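PDB 3C24: putative oxidoreductase from Jannaschia sp., which probably binds a nicotinamide dinucleotide in an N-terminal Rossmann-type domain and probably carries out an oxidoreduction whose substrate is not known. Local coordinates for residues Met23-Ile27 and Val72-Pro76; Val88-Gly94 and Pro111-Ile116; Ala103-Val109 and Ala280-Ala284; Ile116-His122 and Val151-Gly157; Ala188-Leu194 and Ala270-Val276. All coordinates share one frame; numbering follows the deposited sequence.

Contact 1: Met23-Ile27 and Val72-Pro76; sequences MGARI and VLALP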
# COMPACT_ATOMS: atom_id res chain seq x y z
N MSE A 23 4.15 22.69 -9.86
CA MSE A 23 5.33 21.83 -9.89
C MSE A 23 6.50 22.67 -9.33
O MSE A 23 7.07 22.40 -8.23
CB MSE A 23 5.69 21.28 -11.32
CG MSE A 23 4.53 20.97 -12.37
SE MSE A 23 4.96 19.69 -13.87
CE MSE A 23 6.89 19.50 -13.43
N GLY A 24 6.79 23.72 -10.05
CA GLY A 24 7.93 24.59 -9.78
C GLY A 24 8.18 25.29 -8.48
O GLY A 24 9.31 25.45 -8.08
N ALA A 25 7.14 25.76 -7.84
CA ALA A 25 7.30 26.62 -6.69
C ALA A 25 8.06 25.94 -5.51
O ALA A 25 8.94 26.53 -4.87
CB ALA A 25 5.92 27.19 -6.26
N ARG A 26 7.74 24.68 -5.27
CA ARG A 26 8.39 23.93 -4.18
C ARG A 26 9.88 23.78 -4.42
O ARG A 26 10.69 23.99 -3.52
CB ARG A 26 7.76 22.56 -4.00
CG ARG A 26 6.35 22.58 -3.37
CD ARG A 26 5.72 21.15 -3.46
N ILE A 27 10.22 23.38 -5.63
CA ILE A 27 11.63 23.17 -6.00
C ILE A 27 12.42 24.49 -6.07
O ILE A 27 13.60 24.55 -5.72
CB ILE A 27 11.84 22.29 -7.26
CG1 ILE A 27 11.27 22.91 -8.52
CG2 ILE A 27 11.32 20.88 -7.03
CD1 ILE A 27 11.34 21.91 -9.72
N VAL A 72 16.35 23.64 -15.47
CA VAL A 72 15.40 22.67 -14.99
C VAL A 72 14.06 22.89 -15.64
O VAL A 72 13.46 23.98 -15.55
CB VAL A 72 15.22 22.73 -13.44
CG1 VAL A 72 14.16 21.67 -13.04
CG2 VAL A 72 16.53 22.51 -12.71
N LEU A 73 13.56 21.85 -16.28
CA LEU A 73 12.28 21.92 -16.97
C LEU A 73 11.12 21.47 -16.09
O LEU A 73 10.68 20.33 -16.16
CB LEU A 73 12.32 21.06 -18.27
CG LEU A 73 13.53 21.32 -19.19
CD1 LEU A 73 13.33 20.56 -20.49
CD2 LEU A 73 13.72 22.77 -19.51
N ALA A 74 10.67 22.37 -15.21
CA ALA A 74 9.58 22.06 -14.25
C ALA A 74 8.22 22.27 -14.90
O ALA A 74 7.43 23.12 -14.47
CB ALA A 74 9.71 22.91 -12.98
N LEU A 75 8.00 21.54 -15.98
CA LEU A 75 6.81 21.66 -16.80
C LEU A 75 6.18 20.30 -17.05
O LEU A 75 6.85 19.29 -16.94
CB LEU A 75 7.17 22.27 -18.13
CG LEU A 75 7.77 23.68 -17.98
CD1 LEU A 75 8.48 24.05 -19.24
CD2 LEU A 75 6.70 24.67 -17.59
N PRO A 76 4.88 20.29 -17.41
CA PRO A 76 4.23 18.98 -17.64
C PRO A 76 4.77 18.27 -18.85
O PRO A 76 5.22 18.87 -19.80
CB PRO A 76 2.73 19.31 -17.78
CG PRO A 76 2.56 20.70 -17.48
CD PRO A 76 3.93 21.41 -17.46
O HOH W 1 5.73 24.66 -13.10
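Ile27 CG1 lies between the backbone N and the carbonyl carbon (chi1 64°), which directs the chain at Ala74, and the chain then runs straight on (chi2 -172°). This places CD1 3.8 Å from Ala74 CB. The same methyl is a looser neighbour of Val72 CG1. Met23, a selenomethionine, bends back at its last torsion, so that its end lies along the backbone after Ala74. In the position given, one of two modelled, CE is 3.4 Å from Leu75 N and SE is 4.1 Å from Pro76 CD. The second position makes these contacts less certain. Between the two side chains the helix backbone itself comes close, with Gly24 CA 4.0 Å from Ala74 CB. Gly24, in the first turn of helix 22-33, is consistent with the third glycine of the dinucleotide-binding GxGxxxG pattern of a Rossmann fold. Helix 22-33 thus packs over the end of strand 70-73, where Ala74 centres an inverse gamma turn. One water donates to Ala74 O at 2.7 Å and accepts a weak bond from Gly24 N. The chemistry is therefore mainly apolar. Small residues let helix and strand end approach closely, and the polar link between the two backbones runs through water.

Contact 2: Val88-Gly94 and Pro111-Ile116; sequences VPRVRPG and PERADI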
# COMPACT_ATOMS: atom_id res chain seq x y z
N VAL A 88 16.63 24.37 -25.68
CA VAL A 88 17.87 23.63 -25.93
C VAL A 88 18.82 24.30 -26.92
O VAL A 88 20.02 24.34 -26.69
CB VAL A 88 17.61 22.11 -26.26
CG1 VAL A 88 18.86 21.40 -26.89
CG2 VAL A 88 17.13 21.39 -25.02
N PRO A 89 18.31 24.82 -28.06
CA PRO A 89 19.26 25.44 -29.00
C PRO A 89 19.86 26.77 -28.54
O PRO A 89 20.83 27.28 -29.17
CB PRO A 89 18.41 25.70 -30.24
CG PRO A 89 17.25 24.77 -30.14
CD PRO A 89 16.99 24.59 -28.68
N ARG A 90 19.29 27.31 -27.47
CA ARG A 90 19.69 28.63 -26.96
C ARG A 90 20.73 28.65 -25.86
O ARG A 90 21.37 29.66 -25.60
CB ARG A 90 18.43 29.42 -26.48
CG ARG A 90 17.31 29.56 -27.50
CD ARG A 90 16.11 30.36 -26.88
NE ARG A 90 16.47 31.76 -26.71
CZ ARG A 90 15.70 32.69 -26.14
NH1 ARG A 90 14.50 32.37 -25.68
NH2 ARG A 90 16.12 33.93 -26.04
N VAL A 91 20.89 27.51 -25.18
CA VAL A 91 21.80 27.44 -24.04
C VAL A 91 23.27 27.33 -24.48
O VAL A 91 23.55 26.92 -25.59
CB VAL A 91 21.43 26.32 -23.06
CG1 VAL A 91 19.98 26.57 -22.50
CG2 VAL A 91 21.57 24.91 -23.74
N ARG A 92 24.19 27.71 -23.59
CA ARG A 92 25.61 27.62 -23.89
C ARG A 92 26.05 26.15 -23.92
O ARG A 92 25.44 25.28 -23.24
CB ARG A 92 26.45 28.35 -22.84
CG ARG A 92 26.21 29.85 -22.75
CD ARG A 92 26.94 30.37 -21.48
NE ARG A 92 26.40 29.81 -20.22
CZ ARG A 92 26.96 29.98 -19.03
NH1 ARG A 92 28.08 30.68 -18.91
NH2 ARG A 92 26.42 29.45 -17.95
N PRO A 93 27.07 25.83 -24.72
CA PRO A 93 27.55 24.46 -24.71
C PRO A 93 27.85 24.06 -23.26
O PRO A 93 28.33 24.87 -22.48
CB PRO A 93 28.87 24.57 -25.49
CG PRO A 93 28.58 25.67 -26.50
CD PRO A 93 27.78 26.68 -25.71
N GLY A 94 27.61 22.81 -22.92
CA GLY A 94 27.94 22.35 -21.55
C GLY A 94 26.90 22.57 -20.50
O GLY A 94 27.05 22.11 -19.36
N PRO A 111 15.26 17.31 -28.24
CA PRO A 111 15.99 17.72 -29.43
C PRO A 111 17.39 17.20 -29.43
O PRO A 111 17.99 17.05 -28.38
CB PRO A 111 16.04 19.25 -29.32
CG PRO A 111 15.12 19.63 -28.28
CD PRO A 111 14.81 18.44 -27.43
N GLU A 112 17.87 16.88 -30.61
CA GLU A 112 19.25 16.42 -30.79
C GLU A 112 20.22 17.58 -30.73
O GLU A 112 20.20 18.47 -31.56
CB GLU A 112 19.41 15.72 -32.15
CG GLU A 112 20.77 15.13 -32.40
CD GLU A 112 20.96 14.65 -33.83
OE1 GLU A 112 19.99 14.71 -34.63
OE2 GLU A 112 22.07 14.21 -34.17
N ARG A 113 21.07 17.54 -29.72
CA ARG A 113 22.13 18.52 -29.51
C ARG A 113 23.23 17.88 -28.64
O ARG A 113 23.10 17.75 -27.42
CB ARG A 113 21.61 19.82 -28.90
CG ARG A 113 22.77 20.86 -28.81
CD ARG A 113 22.41 22.21 -28.24
NE ARG A 113 23.67 22.93 -28.12
CZ ARG A 113 23.81 24.13 -27.60
NH1 ARG A 113 22.78 24.81 -27.16
NH2 ARG A 113 25.04 24.63 -27.52
N ALA A 114 24.33 17.57 -29.30
CA ALA A 114 25.39 16.76 -28.71
C ALA A 114 26.22 17.41 -27.62
O ALA A 114 26.71 16.72 -26.73
CB ALA A 114 26.35 16.28 -29.81
N ASP A 115 26.36 18.72 -27.74
CA ASP A 115 27.29 19.50 -26.91
C ASP A 115 26.65 20.11 -25.67
O ASP A 115 27.25 20.98 -25.01
CB ASP A 115 27.98 20.59 -27.70
CG ASP A 115 27.03 21.71 -28.11
OD1 ASP A 115 25.93 21.34 -28.58
OD2 ASP A 115 27.42 22.91 -28.05
N ILE A 116 25.52 19.55 -25.29
CA ILE A 116 24.89 19.86 -24.00
C ILE A 116 24.65 18.53 -23.24
O ILE A 116 24.78 17.44 -23.79
CB ILE A 116 23.62 20.76 -24.06
CG1 ILE A 116 22.48 20.14 -24.91
CG2 ILE A 116 23.98 22.17 -24.60
CD1 ILE A 116 21.62 19.11 -24.24
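Two loops of the Rossmann-type sheet meet here, each leading into one of two neighbouring parallel strands, 96-99 and 117-123. The second loop holds a type I beta turn from Arg113 to Ile116. Arg113 spans the gap. Its CG is anti to the backbone N (chi1 -176°) and the chain stays extended to NE, sliding past Val88, whose CG1 is 3.8 Å from Arg113 CB. At the far end NH1 donates twice. It bonds Val88 O at 2.8 Å, in the carbonyl plane, and Val91 O at 2.7 Å, from a tilted direction. NH2 adds a weak bond to Val91 O. Asp115 takes the other edge of the guanidinium side-on: NE bonds OD1 at 2.8 Å and NH2 bonds OD2 at 3.0 Å. This salt bridge lies within the turn and fixes the rotation of the guanidinium. Pro93 runs beside the Asp115 carboxylate. Ile116 CG2 lies over the centre of one guanidinium face, 3.5 Å above the plane. A leucine in place of Arg113 would probably leave Val88 O and Val91 O without these donors and Asp115 without its counter-charge. Around this polar centre the packing is apolar. Val88 rests on the ring of Pro111, and Val91 CG2 meets Ile116 CG2. At the strand end of the loops, Gly94 N donates to Asp115 O at 2.8 Å, with an N-H...O angle of 155°.

Contact 3: Ala103-Val109 and Ala280-Ala284; sequences AAPYAGV and AELIA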
# COMPACT_ATOMS: atom_id res chain seq x y z
N ALA A 103 9.75 10.20 -19.27
CA ALA A 103 8.83 10.00 -20.39
C ALA A 103 9.27 10.62 -21.72
O ALA A 103 9.44 9.92 -22.71
CB ALA A 103 7.38 10.48 -19.99
N ALA A 104 9.45 11.93 -21.75
CA ALA A 104 9.85 12.59 -23.02
C ALA A 104 11.20 12.08 -23.54
O ALA A 104 11.35 11.75 -24.71
CB ALA A 104 9.84 14.14 -22.89
N PRO A 105 12.21 11.98 -22.67
CA PRO A 105 13.50 11.44 -23.04
C PRO A 105 13.38 10.07 -23.68
O PRO A 105 13.94 9.82 -24.75
CB PRO A 105 14.19 11.35 -21.68
CG PRO A 105 13.70 12.54 -21.05
CD PRO A 105 12.25 12.50 -21.30
N TYR A 106 12.66 9.18 -23.03
CA TYR A 106 12.57 7.78 -23.52
C TYR A 106 11.70 7.69 -24.76
O TYR A 106 11.87 6.80 -25.60
CB TYR A 106 12.09 6.81 -22.42
CG TYR A 106 12.35 5.37 -22.73
CD1 TYR A 106 13.62 4.92 -22.94
CD2 TYR A 106 11.31 4.45 -22.83
CE1 TYR A 106 13.88 3.60 -23.26
CE2 TYR A 106 11.54 3.15 -23.14
CZ TYR A 106 12.84 2.72 -23.36
OH TYR A 106 13.10 1.42 -23.64
N ALA A 107 10.78 8.63 -24.88
CA ALA A 107 9.89 8.68 -26.07
C ALA A 107 10.67 9.07 -27.29
O ALA A 107 10.23 8.85 -28.42
CB ALA A 107 8.76 9.65 -25.88
N GLY A 108 11.82 9.67 -27.05
CA GLY A 108 12.71 10.08 -28.11
C GLY A 108 12.42 11.44 -28.71
O GLY A 108 12.83 11.72 -29.85
N VAL A 109 11.80 12.30 -27.93
CA VAL A 109 11.37 13.62 -28.42
C VAL A 109 12.27 14.76 -28.01
O VAL A 109 12.03 15.90 -28.40
CB VAL A 109 9.89 13.92 -28.03
CG1 VAL A 109 8.99 12.81 -28.56
CG2 VAL A 109 9.68 14.05 -26.55
N ALA A 280 5.56 5.97 -22.80
CA ALA A 280 6.30 7.24 -22.79
C ALA A 280 5.80 8.17 -23.91
O ALA A 280 5.58 9.36 -23.73
CB ALA A 280 7.83 6.97 -22.89
N GLU A 281 5.56 7.58 -25.07
CA GLU A 281 5.07 8.33 -26.20
C GLU A 281 3.67 8.88 -25.91
O GLU A 281 3.32 10.02 -26.23
CB GLU A 281 5.09 7.44 -27.44
CG GLU A 281 6.48 7.15 -27.92
CD GLU A 281 6.54 6.00 -28.88
OE1 GLU A 281 5.50 5.32 -29.03
OE2 GLU A 281 7.61 5.76 -29.47
N LEU A 282 2.89 8.08 -25.23
CA LEU A 282 1.55 8.46 -24.91
C LEU A 282 1.58 9.68 -24.00
O LEU A 282 0.88 10.70 -24.21
CB LEU A 282 0.85 7.27 -24.24
CG LEU A 282 -0.64 7.16 -24.07
CD1 LEU A 282 -1.33 7.39 -25.40
CD2 LEU A 282 -0.93 5.76 -23.53
N ILE A 283 2.47 9.61 -23.02
CA ILE A 283 2.61 10.64 -21.99
C ILE A 283 3.17 11.94 -22.54
O ILE A 283 2.75 13.04 -22.13
CB ILE A 283 3.51 10.14 -20.85
CG1 ILE A 283 2.78 9.03 -20.09
CG2 ILE A 283 3.87 11.28 -19.86
CD1 ILE A 283 3.66 8.14 -19.15
N ALA A 284 4.15 11.81 -23.41
CA ALA A 284 4.84 12.99 -23.95
C ALA A 284 3.97 13.62 -25.04
O ALA A 284 4.16 14.77 -25.46
CB ALA A 284 6.24 12.62 -24.46
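This is a close helix-to-helix contact built mainly from alanines. It joins the short helix 103-107, which follows strand 96-99, to the last helix of the chain, 273-284. The short segments run at 123° to each other, and their axes come within 7.9 Å. Ala280 CB points into the short helix and sits 3.4 Å from Ala103 O. Ala107 CB lies across it, 4.1 Å from Ala280 CB and 4.1 Å from Ala284 CB. Ala284 CB in turn sits over Ala104 CA at 3.9 Å. At the start of the short helix, Ala103 CB meets the CG2 branch of Ile283 at 3.6 Å. That branch is anti to the Ile283 backbone N, while CG1 lies anti to the carbonyl carbon (chi1 -69°). The short helix ends in a Schellman motif at Gly108, whose positive phi turns the chain so that Val109 CG2 also reaches Ala284 CB. The contact ties the Rossmann-type part of the chain to the C-terminal helices. Tyr106 meets Ala280 CB with its own CB and with the edge of its ring, and its hydroxyl bonds Glu185 of helix 184-217. At one border the CG of Glu281 lies 4.0 Å from Ala107 CB. Ile283 also packs on Leu254 of the second subunit.

Contact 4: Ile116-His122 and Val151-Gly157; sequences ITYFIGH and VCALMQG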
# COMPACT_ATOMS: atom_id res chain seq x y z
N ILE A 116 25.52 19.55 -25.29
CA ILE A 116 24.89 19.86 -24.00
C ILE A 116 24.65 18.53 -23.24
O ILE A 116 24.78 17.44 -23.79
CB ILE A 116 23.62 20.76 -24.06
CG1 ILE A 116 22.48 20.14 -24.91
CG2 ILE A 116 23.98 22.17 -24.60
CD1 ILE A 116 21.62 19.11 -24.24
N THR A 117 24.27 18.65 -21.97
CA THR A 117 24.02 17.51 -21.12
C THR A 117 22.54 17.40 -20.85
O THR A 117 21.88 18.42 -20.63
CB THR A 117 24.74 17.70 -19.77
OG1 THR A 117 26.16 17.60 -19.96
CG2 THR A 117 24.26 16.69 -18.70
N TYR A 118 22.03 16.19 -20.91
CA TYR A 118 20.67 15.86 -20.49
C TYR A 118 20.81 14.98 -19.28
O TYR A 118 21.50 13.94 -19.30
CB TYR A 118 19.88 15.11 -21.60
CG TYR A 118 19.38 15.96 -22.74
CD1 TYR A 118 18.61 17.05 -22.52
CD2 TYR A 118 19.52 15.52 -24.05
CE1 TYR A 118 18.12 17.79 -23.59
CE2 TYR A 118 19.03 16.26 -25.12
CZ TYR A 118 18.32 17.36 -24.89
OH TYR A 118 17.81 18.05 -25.99
N PHE A 119 20.15 15.41 -18.22
CA PHE A 119 20.13 14.73 -16.94
C PHE A 119 18.68 14.56 -16.55
O PHE A 119 17.92 15.51 -16.61
CB PHE A 119 20.89 15.55 -15.91
CG PHE A 119 21.09 14.83 -14.59
CD1 PHE A 119 20.12 14.86 -13.60
CD2 PHE A 119 22.26 14.17 -14.32
CE1 PHE A 119 20.31 14.18 -12.41
CE2 PHE A 119 22.43 13.51 -13.13
CZ PHE A 119 21.46 13.55 -12.17
N ILE A 120 18.36 13.35 -16.13
CA ILE A 120 16.98 12.96 -15.68
C ILE A 120 17.01 12.62 -14.21
O ILE A 120 17.82 11.83 -13.74
CB ILE A 120 16.38 11.78 -16.48
CG1 ILE A 120 16.62 11.93 -17.98
CG2 ILE A 120 14.92 11.67 -16.14
CD1 ILE A 120 16.22 10.67 -18.76
N GLY A 121 16.05 13.19 -13.46
CA GLY A 121 15.84 12.81 -12.07
C GLY A 121 14.38 12.56 -11.78
O GLY A 121 13.53 13.04 -12.50
N HIS A 122 14.12 11.69 -10.82
CA HIS A 122 12.74 11.46 -10.37
C HIS A 122 12.72 10.99 -8.94
O HIS A 122 13.53 10.14 -8.58
CB HIS A 122 12.08 10.44 -11.27
CG HIS A 122 10.59 10.54 -11.26
ND1 HIS A 122 9.92 11.46 -12.04
CD2 HIS A 122 9.66 9.96 -10.46
CE1 HIS A 122 8.62 11.35 -11.80
NE2 HIS A 122 8.44 10.46 -10.85
N VAL A 151 16.00 8.73 -7.89
CA VAL A 151 16.69 8.03 -8.99
C VAL A 151 17.11 9.03 -10.05
O VAL A 151 16.35 9.97 -10.38
CB VAL A 151 15.83 6.89 -9.62
CG1 VAL A 151 15.63 5.75 -8.63
CG2 VAL A 151 14.50 7.46 -10.16
N CYS A 152 18.31 8.85 -10.57
CA CYS A 152 18.87 9.76 -11.57
C CYS A 152 19.61 9.04 -12.65
O CYS A 152 20.22 8.00 -12.42
CB CYS A 152 19.88 10.70 -10.91
SG CYS A 152 19.30 11.72 -9.51
N ALA A 153 19.59 9.64 -13.83
CA ALA A 153 20.32 9.15 -14.97
C ALA A 153 20.98 10.25 -15.76
O ALA A 153 20.40 11.31 -16.01
CB ALA A 153 19.37 8.42 -15.91
N LEU A 154 22.21 9.99 -16.14
CA LEU A 154 22.92 10.83 -17.08
C LEU A 154 22.55 10.32 -18.47
O LEU A 154 22.97 9.24 -18.91
CB LEU A 154 24.43 10.79 -16.88
CG LEU A 154 25.27 11.70 -17.76
CD1 LEU A 154 24.92 13.23 -17.56
CD2 LEU A 154 26.76 11.43 -17.45
N MSE A 155 21.69 11.07 -19.15
CA MSE A 155 21.22 10.65 -20.48
C MSE A 155 22.29 10.88 -21.52
O MSE A 155 22.47 10.09 -22.43
CB MSE A 155 19.92 11.39 -20.87
CG MSE A 155 19.48 11.12 -22.27
SE MSE A 155 17.84 12.10 -22.56
CE MSE A 155 17.62 11.78 -24.44
N GLN A 156 22.92 12.03 -21.42
CA GLN A 156 24.03 12.34 -22.30
C GLN A 156 24.88 13.42 -21.67
O GLN A 156 24.42 14.25 -20.88
CB GLN A 156 23.54 12.74 -23.69
CG GLN A 156 22.98 14.06 -23.80
CD GLN A 156 22.79 14.50 -25.24
OE1 GLN A 156 22.10 13.85 -26.00
NE2 GLN A 156 23.32 15.68 -25.58
N GLY A 157 26.14 13.42 -22.04
CA GLY A 157 27.07 14.45 -21.56
C GLY A 157 28.23 13.88 -20.79
O GLY A 157 28.31 12.67 -20.56
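The Phe119 ring has Ala153 O over one face, 3.8 Å above the plane and offset toward the rim. Leu154 CD1 lies at its edge. Cys152 SG is also at the edge, 5.0 Å from the ring centroid, and Cys152 CB is 3.5 Å from Phe119 CZ. The Tyr118 ring carries Ile116 CD1 over one face. Gln156 runs beside this ring with its amide plane turned 64° away, and Gln156 CD is 3.6 Å from Tyr118 CD2. Met155, a selenomethionine, runs alongside too. Its SE is 4.8 Å from the Tyr118 centroid, an oblique Met-aromatic contact. Gln156 CG lies between its own backbone N and carbonyl carbon (chi1 75°), which turns the amide toward the loop. There NE2 bonds Ile116 O at 2.9 Å, nearly straight but from above the carbonyl plane, and it also bonds Arg113 O. With an alanine at Gln156, both carbonyls would probably lose this donor and the Tyr118 ring one of its neighbours. Paired backbone bonds link Ile120 with Ala153 and His122 with Val151. Tyr118 O accepts from both Met155 N, at 2.9 Å, and Gln156 N. Two residues thus face one, a classic beta bulge. It lies where antiparallel strand 148-156 joins the parallel Rossmann-type strands through strand 117-123.

Contact 5: Ala188-Leu194 and Ala270-Val276; sequences AILEPGL and ALNPAKV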
# COMPACT_ATOMS: atom_id res chain seq x y z
N ALA A 188 13.23 4.77 -17.15
CA ALA A 188 11.94 4.67 -17.87
C ALA A 188 11.17 3.42 -17.43
O ALA A 188 9.96 3.45 -17.25
CB ALA A 188 12.13 4.67 -19.39
N ILE A 189 11.89 2.34 -17.21
CA ILE A 189 11.29 1.08 -16.69
C ILE A 189 10.66 1.30 -15.33
O ILE A 189 9.61 0.73 -14.98
CB ILE A 189 12.33 -0.10 -16.68
CG1 ILE A 189 12.70 -0.47 -18.13
CG2 ILE A 189 11.78 -1.34 -15.90
CD1 ILE A 189 13.91 -1.43 -18.27
N LEU A 190 11.32 2.14 -14.54
CA LEU A 190 10.81 2.48 -13.20
C LEU A 190 9.58 3.38 -13.34
O LEU A 190 8.56 3.17 -12.68
CB LEU A 190 11.89 3.10 -12.33
CG LEU A 190 13.04 2.21 -11.88
CD1 LEU A 190 14.08 3.02 -11.08
CD2 LEU A 190 12.55 1.03 -11.05
N GLU A 191 9.69 4.38 -14.20
CA GLU A 191 8.59 5.30 -14.49
C GLU A 191 8.73 5.74 -15.95
O GLU A 191 9.68 6.38 -16.28
CB GLU A 191 8.57 6.47 -13.53
CG GLU A 191 9.77 7.35 -13.59
CD GLU A 191 9.60 8.56 -14.51
OE1 GLU A 191 8.50 8.86 -15.01
OE2 GLU A 191 10.62 9.22 -14.70
N PRO A 192 7.72 5.46 -16.78
CA PRO A 192 6.38 5.01 -16.38
C PRO A 192 6.10 3.52 -16.12
O PRO A 192 5.00 3.17 -15.72
CB PRO A 192 5.53 5.49 -17.56
CG PRO A 192 6.49 5.34 -18.76
CD PRO A 192 7.79 5.80 -18.23
N GLY A 193 7.08 2.66 -16.27
CA GLY A 193 6.86 1.23 -16.14
C GLY A 193 6.32 0.73 -14.82
O GLY A 193 5.14 0.39 -14.67
N LEU A 194 7.18 0.77 -13.83
CA LEU A 194 6.80 0.23 -12.54
C LEU A 194 5.71 1.09 -11.90
O LEU A 194 4.72 0.59 -11.39
CB LEU A 194 8.06 0.07 -11.67
CG LEU A 194 8.05 -0.81 -10.45
CD1 LEU A 194 7.81 -2.29 -10.86
CD2 LEU A 194 9.40 -0.55 -9.71
N ALA A 270 4.48 -5.28 -19.06
CA ALA A 270 4.37 -3.87 -18.62
C ALA A 270 5.70 -3.19 -18.41
O ALA A 270 5.76 -1.95 -18.36
CB ALA A 270 3.55 -3.75 -17.30
N LEU A 271 6.73 -3.99 -18.22
CA LEU A 271 8.10 -3.49 -17.96
C LEU A 271 8.98 -3.71 -19.16
O LEU A 271 10.15 -3.35 -19.13
CB LEU A 271 8.69 -4.15 -16.70
CG LEU A 271 7.92 -3.96 -15.39
CD1 LEU A 271 8.54 -4.79 -14.31
CD2 LEU A 271 7.83 -2.45 -15.00
N ASN A 272 8.41 -4.30 -20.19
CA ASN A 272 9.13 -4.50 -21.47
C ASN A 272 9.45 -3.15 -22.10
O ASN A 272 8.60 -2.29 -22.23
CB ASN A 272 8.33 -5.34 -22.42
CG ASN A 272 9.10 -5.72 -23.60
OD1 ASN A 272 9.55 -4.87 -24.36
ND2 ASN A 272 9.28 -7.03 -23.78
N PRO A 273 10.72 -2.90 -22.44
CA PRO A 273 11.08 -1.59 -23.00
C PRO A 273 10.23 -1.16 -24.17
O PRO A 273 9.97 0.02 -24.35
CB PRO A 273 12.51 -1.83 -23.45
CG PRO A 273 13.05 -2.78 -22.44
CD PRO A 273 11.91 -3.69 -22.10
N ALA A 274 9.76 -2.11 -24.95
CA ALA A 274 8.94 -1.76 -26.10
C ALA A 274 7.59 -1.19 -25.68
O ALA A 274 7.09 -0.21 -26.26
CB ALA A 274 8.78 -2.99 -27.04
N LYS A 275 7.01 -1.75 -24.63
CA LYS A 275 5.73 -1.28 -24.13
C LYS A 275 5.93 0.01 -23.33
O LYS A 275 5.11 0.92 -23.34
CB LYS A 275 5.04 -2.31 -23.21
CG LYS A 275 4.46 -3.52 -23.95
CD LYS A 275 3.35 -3.14 -24.91
N VAL A 276 7.04 0.07 -22.62
CA VAL A 276 7.38 1.25 -21.82
C VAL A 276 7.55 2.44 -22.76
O VAL A 276 7.10 3.57 -22.45
CB VAL A 276 8.63 1.02 -20.94
CG1 VAL A 276 9.12 2.30 -20.20
CG2 VAL A 276 8.35 -0.11 -19.90
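Val276 is the tight part of this contact. Its side chain is a knob in a hole formed by Ala188, Ile189, Pro192 and Gly193. CG1 is anti to the Val276 backbone N (chi1 173°), which carries it to 3.3 Å from Ala188 O and 3.9 Å from Ala188 CB. CG2 turns to Gly193 CA at 4.3 Å. Leu271 fills the next place along the helix. Its CD2 lies 3.5 Å from Leu194 N, and the two leucine side chains cross at a slant. The hole lies where helix 184-217 is kinked. A cis peptide precedes Pro192, whose N makes no bond to the turn before. A wider pi-type turn spans 189-194 around it, with Gly193 N bonded to Ala188 O and Leu194 N to Ile189 O. Gly193 has no side chain, and its C lies 3.5 Å from Leu271 CD2. The other side is looser. Ile189 CD1 and Pro273 CG are 4.5 Å apart, and Tyr217 of the second subunit packs on both residues. Pro273 is partly exposed, as is Asn272 before it. Asn272 turns away from helix 184-217 and acts as N-cap of helix 273-284, its OD1 accepting from Ala274 N at 2.8 Å.

How the contacts relate
Contacts 1, 2 and 4 follow one another along the chain. Contacts 1 and 4 reach the same seven-stranded sheet, with centres about 16 Å apart. Contact 2 shares Ile116 with contact 4, and Pro111 O probably bonds Tyr118 OH between them. Contact 3 closes a long loop that encloses contacts 4 and 5. It meets contact 4 where Pro105 packs on Ile120. Contacts 3 and 5 both use helix 273-284, with centres about 11 Å apart, and Tyr106 of contact 3 lies against Ala188 and Val276. Contacts 1 and 5 lie on opposite sides of the chain's centre. Contact 3 joins the Rossmann-type part to the C-terminal helices, and contacts 3, 4 and 5 all touch the second subunit.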